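Local structure of periplasmic binding protein/LacI transcriptional regulator (Clostridium phytofermentans, 3BRS) at residues Glu183-Tyr188 with Ser192-Leu197; Gly204-Ile209 with Val218-Ile223; Asp112-Gly117 with Leu153-Ser158. The protein probably binds a sugar and passes it to a membrane transporter, as related periplasmic binding proteins do. All blocks are in the same frame, centred on the assembly; numbering follows the deposited sequence.

Contact 1 of 3, residues Glu183-Tyr188 with Ser192-Leu197; sequences ELLTKY and SVMVGL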
loop_
_atom_site.group_PDB
_atom_site.type_symbol
_atom_site.label_atom_id
_atom_site.label_comp_id
_atom_site.label_asym_id
_atom_site.label_seq_id
_atom_site.Cartn_x
_atom_site.Cartn_y
_atom_site.Cartn_z
ATOM N N GLU A 183 11.171 -19.394 -5.876
ATOM C CA GLU A 183 10.314 -20.453 -6.476
ATOM C C GLU A 183 9.929 -20.127 -7.918
ATOM O O GLU A 183 10.079 -20.954 -8.824
ATOM C CB GLU A 183 9.067 -20.699 -5.614
ATOM C CG GLU A 183 8.023 -21.626 -6.266
ATOM C CD GLU A 183 6.825 -21.924 -5.347
ATOM O OE1 GLU A 183 6.331 -20.978 -4.669
ATOM O OE2 GLU A 183 6.399 -23.110 -5.295
ATOM N N LEU A 184 9.483 -18.908 -8.161
ATOM C CA LEU A 184 9.125 -18.528 -9.524
ATOM C C LEU A 184 10.294 -18.577 -10.483
ATOM O O LEU A 184 10.133 -19.104 -11.581
ATOM C CB LEU A 184 8.528 -17.103 -9.595
ATOM C CG LEU A 184 7.042 -16.771 -9.391
ATOM C CD1 LEU A 184 6.408 -17.555 -8.260
ATOM C CD2 LEU A 184 6.920 -15.269 -9.169
ATOM N N LEU A 185 11.448 -17.988 -10.128
ATOM C CA LEU A 185 12.565 -17.999 -11.085
ATOM C C LEU A 185 13.198 -19.413 -11.270
ATOM O O LEU A 185 13.824 -19.702 -12.291
ATOM C CB LEU A 185 13.629 -16.985 -10.737
ATOM C CG LEU A 185 13.197 -15.551 -10.804
ATOM C CD1 LEU A 185 14.286 -14.636 -10.236
ATOM C CD2 LEU A 185 12.830 -15.094 -12.207
ATOM N N THR A 186 12.977 -20.292 -10.311
ATOM C CA THR A 186 13.291 -21.697 -10.526
ATOM C C THR A 186 12.353 -22.379 -11.514
ATOM O O THR A 186 12.786 -23.182 -12.360
ATOM C CB THR A 186 13.315 -22.434 -9.220
ATOM O OG1 THR A 186 14.345 -21.839 -8.431
ATOM C CG2 THR A 186 13.735 -23.895 -9.472
ATOM N N LYS A 187 11.067 -22.073 -11.400
ATOM C CA LYS A 187 10.059 -22.790 -12.156
ATOM C C LYS A 187 9.832 -22.198 -13.526
ATOM O O LYS A 187 9.401 -22.885 -14.448
ATOM C CB LYS A 187 8.750 -22.832 -11.366
ATOM C CG LYS A 187 7.656 -23.562 -12.082
ATOM C CD LYS A 187 6.566 -23.999 -11.091
ATOM C CE LYS A 187 5.485 -24.789 -11.813
ATOM N NZ LYS A 187 4.778 -25.671 -10.837
ATOM N N TYR A 188 10.111 -20.914 -13.676
ATOM C CA TYR A 188 9.951 -20.273 -14.965
ATOM C C TYR A 188 11.249 -19.547 -15.336
ATOM O O TYR A 188 11.403 -18.340 -15.076
ATOM C CB TYR A 188 8.715 -19.351 -15.009
ATOM C CG TYR A 188 7.451 -19.926 -14.344
ATOM C CD1 TYR A 188 6.602 -20.764 -15.057
ATOM C CD2 TYR A 188 7.100 -19.625 -13.044
ATOM C CE1 TYR A 188 5.452 -21.299 -14.483
ATOM C CE2 TYR A 188 5.994 -20.174 -12.465
ATOM C CZ TYR A 188 5.163 -21.023 -13.204
ATOM O OH TYR A 188 4.010 -21.609 -12.701
ATOM N N SER A 192 12.010 -12.673 -17.382
ATOM C CA SER A 192 13.073 -11.731 -17.593
ATOM C C SER A 192 12.741 -10.421 -16.856
ATOM O O SER A 192 13.538 -9.473 -16.898
ATOM C CB SER A 192 13.107 -11.401 -19.079
ATOM O OG SER A 192 11.846 -10.819 -19.437
ATOM N N VAL A 193 11.542 -10.347 -16.254
ATOM C CA VAL A 193 11.082 -9.171 -15.492
ATOM C C VAL A 193 10.307 -9.689 -14.302
ATOM O O VAL A 193 9.326 -10.419 -14.464
ATOM C CB VAL A 193 10.119 -8.193 -16.280
ATOM C CG1 VAL A 193 9.954 -6.909 -15.493
ATOM C CG2 VAL A 193 10.652 -7.744 -17.641
ATOM N N MET A 194 10.774 -9.326 -13.117
ATOM C CA MET A 194 10.006 -9.439 -11.905
ATOM C C MET A 194 9.286 -8.139 -11.464
ATOM O O MET A 194 9.833 -6.998 -11.528
ATOM C CB MET A 194 10.899 -10.001 -10.773
ATOM C CG MET A 194 11.291 -11.452 -11.051
ATOM S SD MET A 194 9.984 -12.740 -10.608
ATOM C CE MET A 194 9.235 -12.159 -9.140
ATOM N N VAL A 195 8.029 -8.294 -11.029
ATOM C CA VAL A 195 7.295 -7.099 -10.489
ATOM C C VAL A 195 7.020 -7.238 -9.003
ATOM O O VAL A 195 6.419 -8.224 -8.568
ATOM C CB VAL A 195 5.977 -6.902 -11.254
ATOM C CG1 VAL A 195 5.308 -5.609 -10.862
ATOM C CG2 VAL A 195 6.254 -6.916 -12.742
ATOM N N GLY A 196 7.449 -6.288 -8.191
ATOM C CA GLY A 196 7.069 -6.290 -6.739
ATOM C C GLY A 196 6.071 -5.171 -6.536
ATOM O O GLY A 196 6.342 -4.005 -6.869
ATOM N N LEU A 197 4.908 -5.478 -5.934
ATOM C CA LEU A 197 3.780 -4.490 -5.856
ATOM C C LEU A 197 3.801 -3.579 -4.561
ATOM O O LEU A 197 3.010 -2.644 -4.347
ATOM C CB LEU A 197 2.419 -5.231 -6.054
ATOM C CG LEU A 197 2.183 -5.655 -7.543
ATOM C CD1 LEU A 197 0.699 -6.226 -7.606
ATOM C CD2 LEU A 197 2.490 -4.427 -8.461
#
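Leu184 and Leu185 meet Met194 through aliphatic carbons and one sulfur, with no flat group between them. The ring of Tyr188 stands apart from strand 192-196. Lys187 CG covers one of its faces, 3.7 Å above the plane and over the centre. Tyr188 is also where the chain leaves the helix, although its N still bonds back to Leu184 O.

Met194 carries the strand side of the contact. All three touching residues are buried, and no hydrogen bond joins the two segments. The CG of Met194 is anti to the carbonyl carbon (chi1 -67°), and the chain then bends at chi2 and again at chi3 (-37°). The folded side chain presents different atoms to the two leucines. The terminal methyl reaches Leu184, with Met194 CE 3.9 Å from Leu184 CD2. The sulfur faces the other leucine, with Met194 SD 4.0 Å from Leu185 CD2. The same methyl of Leu185 also lies 4.1 Å from Met194 CG. This packing belongs to a beta-alpha-beta crossover in the C-terminal Rossmann-like domain. Helix 174-187 follows strand 164-169, and a short turn leads into strand 191-196. Strand 133-138 lies between those two parallel strands, and its Ile137 touches both Leu184 and Met194. Leu184 also leans on Tyr168, while Leu185 reaches Leu214 in a loop.

Contact 2 of 3, residues Gly204-Ile209 with Val218-Ile223; sequences GAARAI and VKLVCI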
loop_
_atom_site.group_PDB
_atom_site.type_symbol
_atom_site.label_atom_id
_atom_site.label_comp_id
_atom_site.label_asym_id
_atom_site.label_seq_id
_atom_site.Cartn_x
_atom_site.Cartn_y
_atom_site.Cartn_z
ATOM N N GLY A 204 12.294 -8.266 -1.147
ATOM C CA GLY A 204 12.601 -9.651 -1.121
ATOM C C GLY A 204 12.978 -10.191 -2.467
ATOM O O GLY A 204 13.916 -10.989 -2.527
ATOM N N ALA A 205 12.280 -9.727 -3.543
ATOM C CA ALA A 205 12.666 -10.072 -4.949
ATOM C C ALA A 205 14.042 -9.597 -5.307
ATOM O O ALA A 205 14.743 -10.321 -6.001
ATOM C CB ALA A 205 11.674 -9.445 -5.950
ATOM N N ALA A 206 14.427 -8.373 -4.885
ATOM C CA ALA A 206 15.773 -7.900 -5.325
ATOM C C ALA A 206 16.824 -8.735 -4.624
ATOM O O ALA A 206 17.795 -9.067 -5.232
ATOM C CB ALA A 206 15.951 -6.464 -4.946
ATOM N N ARG A 207 16.658 -9.078 -3.336
ATOM C CA ARG A 207 17.675 -9.953 -2.690
ATOM C C ARG A 207 17.856 -11.323 -3.347
ATOM O O ARG A 207 18.983 -11.785 -3.591
ATOM C CB ARG A 207 17.358 -10.187 -1.230
ATOM C CG ARG A 207 17.243 -8.905 -0.545
ATOM C CD ARG A 207 17.596 -9.066 0.865
ATOM N NE ARG A 207 16.451 -9.369 1.693
ATOM C CZ ARG A 207 15.944 -8.527 2.589
ATOM N NH1 ARG A 207 14.926 -8.906 3.333
ATOM N NH2 ARG A 207 16.468 -7.320 2.754
ATOM N N ALA A 208 16.724 -11.964 -3.595
ATOM C CA ALA A 208 16.663 -13.271 -4.186
ATOM C C ALA A 208 17.309 -13.232 -5.556
ATOM O O ALA A 208 18.178 -14.055 -5.855
ATOM C CB ALA A 208 15.197 -13.745 -4.277
ATOM N N ILE A 209 16.967 -12.242 -6.345
ATOM C CA ILE A 209 17.572 -12.075 -7.690
ATOM C C ILE A 209 19.092 -11.877 -7.546
ATOM O O ILE A 209 19.863 -12.285 -8.394
ATOM C CB ILE A 209 16.922 -10.837 -8.449
ATOM C CG1 ILE A 209 15.578 -11.156 -9.102
ATOM C CG2 ILE A 209 17.838 -10.222 -9.523
ATOM C CD1 ILE A 209 14.756 -9.867 -9.407
ATOM N N VAL A 218 17.530 -10.950 -15.089
ATOM C CA VAL A 218 16.197 -10.592 -14.639
ATOM C C VAL A 218 16.179 -9.134 -14.117
ATOM O O VAL A 218 16.900 -8.785 -13.188
ATOM C CB VAL A 218 15.664 -11.614 -13.605
ATOM C CG1 VAL A 218 14.231 -11.212 -12.958
ATOM C CG2 VAL A 218 15.718 -13.052 -14.260
ATOM N N LYS A 219 15.373 -8.302 -14.770
ATOM C CA LYS A 219 15.062 -6.960 -14.299
ATOM C C LYS A 219 13.797 -6.894 -13.403
ATOM O O LYS A 219 12.867 -7.694 -13.524
ATOM C CB LYS A 219 14.892 -6.054 -15.493
ATOM C CG LYS A 219 16.241 -5.719 -16.216
ATOM C CD LYS A 219 15.860 -5.114 -17.577
ATOM C CE LYS A 219 17.010 -4.919 -18.538
ATOM N NZ LYS A 219 16.530 -5.249 -19.924
ATOM N N LEU A 220 13.823 -5.890 -12.537
ATOM C CA LEU A 220 12.912 -5.700 -11.463
ATOM C C LEU A 220 12.363 -4.292 -11.548
ATOM O O LEU A 220 13.070 -3.277 -11.766
ATOM C CB LEU A 220 13.609 -5.974 -10.123
ATOM C CG LEU A 220 12.889 -5.714 -8.787
ATOM C CD1 LEU A 220 11.589 -6.565 -8.593
ATOM C CD2 LEU A 220 13.817 -5.956 -7.614
ATOM N N VAL A 221 11.050 -4.241 -11.453
ATOM C CA VAL A 221 10.318 -2.992 -11.392
ATOM C C VAL A 221 9.361 -3.149 -10.211
ATOM O O VAL A 221 9.014 -4.295 -9.814
ATOM C CB VAL A 221 9.496 -2.754 -12.717
ATOM C CG1 VAL A 221 10.434 -2.561 -13.899
ATOM C CG2 VAL A 221 8.605 -3.900 -13.022
ATOM N N CYS A 222 8.959 -2.023 -9.615
ATOM C CA CYS A 222 8.065 -2.095 -8.422
ATOM C C CYS A 222 7.316 -0.811 -8.207
ATOM O O CYS A 222 7.718 0.275 -8.680
ATOM C CB CYS A 222 8.852 -2.394 -7.118
ATOM S SG CYS A 222 10.203 -1.119 -6.886
ATOM N N ILE A 223 6.259 -0.955 -7.438
ATOM C CA ILE A 223 5.617 0.121 -6.684
ATOM C C ILE A 223 6.229 0.122 -5.261
ATOM O O ILE A 223 6.274 -0.918 -4.585
ATOM C CB ILE A 223 4.094 -0.035 -6.604
ATOM C CG1 ILE A 223 3.502 -0.095 -8.029
ATOM C CG2 ILE A 223 3.488 1.104 -5.784
ATOM C CD1 ILE A 223 2.018 -0.670 -8.096
#
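Leu220 and Ile209 do most of the packing between helix 204-209 and strand 219-223, and every contact across is apolar. Leu220 serves the helix with both branches. Its CG is anti to the backbone N (chi1 174°), and the fork faces two successive alanines. Leu220 CD1 lies 3.9 Å from Ala205 CB. Leu220 CD2 is pressed closer, 3.5 Å from Ala206 CB, a close fit for two methyl groups. The small alanine methyls let the strand's leucine approach the helix backbone, and Leu220 CD2 is 3.6 Å from Ala206 CA.

One turn further along, Ile209 sets its CD1 between Val218, just before the strand, and Leu220 on it. Ile209 CD1 is 3.8 Å from Val218 CG1 and 4.1 Å from Leu220 CB. The helix and strand run nearly antiparallel, at 171°, with their axes 9.5 Å apart. This is the return half of the beta-alpha-beta unit formed by strand 191-196, helix 199-211 and strand 219-224. Met194 on the first strand of that unit touches Ile209, Val218 and Leu220.

No hydrogen bond crosses between the two segments. In the helix, Ile209 N bonds to Ala205 O. In the sheet, Lys219 and Val221 pair with strand 191-196, and the backbone of Leu220 bonds to Glu239, just ahead of strand 240-243. On the other face of the strand, Val221 packs against helix 113-127.

Contact 3 of 3, residues Asp112-Gly117 with Leu153-Ser158; sequences DNIQAG and LKIGLS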
loop_
_atom_site.group_PDB
_atom_site.type_symbol
_atom_site.label_atom_id
_atom_site.label_comp_id
_atom_site.label_asym_id
_atom_site.label_seq_id
_atom_site.Cartn_x
_atom_site.Cartn_y
_atom_site.Cartn_z
ATOM N N ASP A 112 -3.833 6.833 -6.189
ATOM C CA ASP A 112 -4.517 6.102 -7.267
ATOM C C ASP A 112 -3.679 4.831 -7.536
ATOM O O ASP A 112 -2.603 4.878 -8.226
ATOM C CB ASP A 112 -4.671 7.004 -8.512
ATOM C CG ASP A 112 -5.620 6.416 -9.583
ATOM O OD1 ASP A 112 -5.939 5.213 -9.556
ATOM O OD2 ASP A 112 -6.054 7.153 -10.490
ATOM N N ASN A 113 -4.151 3.687 -7.011
ATOM C CA ASN A 113 -3.360 2.399 -7.088
ATOM C C ASN A 113 -3.494 1.734 -8.430
ATOM O O ASN A 113 -2.534 1.118 -8.997
ATOM C CB ASN A 113 -3.577 1.494 -5.859
ATOM C CG ASN A 113 -2.965 2.123 -4.589
ATOM O OD1 ASN A 113 -1.749 2.139 -4.459
ATOM N ND2 ASN A 113 -3.766 2.765 -3.764
ATOM N N ILE A 114 -4.645 1.998 -9.035
ATOM C CA ILE A 114 -4.907 1.492 -10.367
ATOM C C ILE A 114 -3.942 2.188 -11.281
ATOM O O ILE A 114 -3.195 1.550 -12.018
ATOM C CB ILE A 114 -6.362 1.586 -10.809
ATOM C CG1 ILE A 114 -7.227 0.675 -9.933
ATOM C CG2 ILE A 114 -6.509 0.940 -12.234
ATOM C CD1 ILE A 114 -8.744 0.965 -9.955
ATOM N N GLN A 115 -3.915 3.487 -11.269
ATOM C CA GLN A 115 -2.942 4.160 -12.152
ATOM C C GLN A 115 -1.512 3.860 -11.838
ATOM O O GLN A 115 -0.709 3.740 -12.741
ATOM C CB GLN A 115 -3.171 5.663 -12.214
ATOM C CG GLN A 115 -4.366 6.088 -13.115
ATOM C CD GLN A 115 -4.153 5.915 -14.615
ATOM O OE1 GLN A 115 -3.028 5.995 -15.143
ATOM N NE2 GLN A 115 -5.267 5.689 -15.331
ATOM N N ALA A 116 -1.144 3.742 -10.548
ATOM C CA ALA A 116 0.193 3.180 -10.249
ATOM C C ALA A 116 0.531 1.816 -10.953
ATOM O O ALA A 116 1.592 1.738 -11.579
ATOM C CB ALA A 116 0.450 3.121 -8.772
ATOM N N GLY A 117 -0.323 0.764 -10.852
ATOM C CA GLY A 117 0.012 -0.455 -11.491
ATOM C C GLY A 117 -0.027 -0.301 -13.007
ATOM O O GLY A 117 0.711 -0.950 -13.699
ATOM N N LEU A 153 -1.710 -3.105 -13.089
ATOM C CA LEU A 153 -0.671 -3.815 -13.799
ATOM C C LEU A 153 -1.084 -4.484 -15.131
ATOM O O LEU A 153 -0.417 -4.305 -16.114
ATOM C CB LEU A 153 -0.052 -4.874 -12.883
ATOM C CG LEU A 153 1.168 -5.708 -13.415
ATOM C CD1 LEU A 153 2.391 -4.833 -13.703
ATOM C CD2 LEU A 153 1.536 -6.792 -12.400
ATOM N N LYS A 154 -2.148 -5.302 -15.083
ATOM C CA LYS A 154 -2.679 -6.066 -16.141
ATOM C C LYS A 154 -3.274 -5.155 -17.215
ATOM O O LYS A 154 -2.987 -5.304 -18.384
ATOM C CB LYS A 154 -3.746 -7.023 -15.601
ATOM C CG LYS A 154 -3.224 -8.073 -14.729
ATOM C CD LYS A 154 -4.317 -9.083 -14.346
ATOM C CE LYS A 154 -3.677 -10.191 -13.455
ATOM N NZ LYS A 154 -4.635 -10.814 -12.478
ATOM N N ILE A 155 -4.055 -4.173 -16.815
ATOM C CA ILE A 155 -4.411 -3.070 -17.716
ATOM C C ILE A 155 -3.246 -2.414 -18.425
ATOM O O ILE A 155 -3.255 -2.292 -19.668
ATOM C CB ILE A 155 -5.283 -1.979 -17.017
ATOM C CG1 ILE A 155 -6.590 -2.612 -16.437
ATOM C CG2 ILE A 155 -5.624 -0.862 -18.026
ATOM C CD1 ILE A 155 -7.311 -1.679 -15.370
ATOM N N GLY A 156 -2.227 -1.984 -17.708
ATOM C CA GLY A 156 -1.121 -1.351 -18.441
ATOM C C GLY A 156 -0.366 -2.347 -19.346
ATOM O O GLY A 156 0.433 -1.904 -20.221
ATOM N N LEU A 157 -0.595 -3.660 -19.189
ATOM C CA LEU A 157 0.134 -4.659 -20.061
ATOM C C LEU A 157 -0.626 -4.940 -21.367
ATOM O O LEU A 157 -0.021 -5.429 -22.341
ATOM C CB LEU A 157 0.462 -5.963 -19.341
ATOM C CG LEU A 157 1.660 -5.977 -18.359
ATOM C CD1 LEU A 157 1.535 -7.024 -17.203
ATOM C CD2 LEU A 157 2.975 -6.152 -19.070
ATOM N N SER A 158 -1.943 -4.605 -21.385
ATOM C CA SER A 158 -2.781 -4.717 -22.618
ATOM C C SER A 158 -2.831 -6.175 -23.031
ATOM O O SER A 158 -3.121 -7.069 -22.199
ATOM C CB SER A 158 -2.114 -4.017 -23.793
ATOM O OG SER A 158 -2.341 -2.648 -23.809
#
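Gly117 and Leu153 bring their helices together through the backbone, and they have the most surface buried by this contact. Their CA atoms lie only 4.1 Å apart. Gly117 has no side chain, so nothing separates the two backbones here. Gly117 O rests 3.2 Å from Leu153 CA in a CA-H...O contact, with an angle of 143° at the hydrogen. The backbone N of Leu153 is also near, 3.3 Å from Gly117 O, but the angle is too poor for a hydrogen bond.

Of the Leu153 side chain only CB comes near, 4.1 Å from Gly117 O. Its CG is anti to the backbone N (chi1 -176°), and the rest runs on to Val136 of strand 133-138. Leu157, one turn later, touches Ile134 of the same strand. Helices 113-127 and 144-157 thus pack side by side over one face of the C-terminal sheet, in the Rossmann-like domain of a type I periplasmic binding protein fold. Helix 113-127 begins directly after strand 107-110 of the N-terminal sheet, so this region lies just past one passage of the chain between the domains.

Ile114 and Ile155 add a looser contact on the more exposed side. Ile114 CG2 comes 4.2 Å from Ile155 CD1. Ile114 also touches Asp148 and Glu151, and Ile155 reaches Ile118.

The first turn of helix 113-127 is capped by Asp112. Gln115 N gives a nearly straight bond to Asp112 OD1, at 3.2 Å, and meets it from well above the carboxylate plane. The negative charge at this helix start would probably be stabilised by the helix dipole. Next to it, Asn113 OD1 accepts a hydrogen bond from Arg149 NE of the facing helix.

How the contacts relate
From the N terminus, contact 3 comes first. It closes a long loop that holds the rest of helix 113-127, strand 133-138 and most of helix 144-157. Contact 1 then closes a tight turn between helix 174-187 and strand 191-196. Contact 2 closes the connection from helix 199-211 to strand 219-224. The three follow in series, and none nests or crosses. Contacts 1 and 2 join through neighbouring parallel strands, where Met194 N probably bonds to Lys219 O. Contact 3 lies across the sheet from their helices. Val195 reaches Leu153 there, and Ile223 reaches Gly117. Contacts 1 and 2 tie helices to one face of the C-terminal sheet, and contact 3 joins two helices on the other.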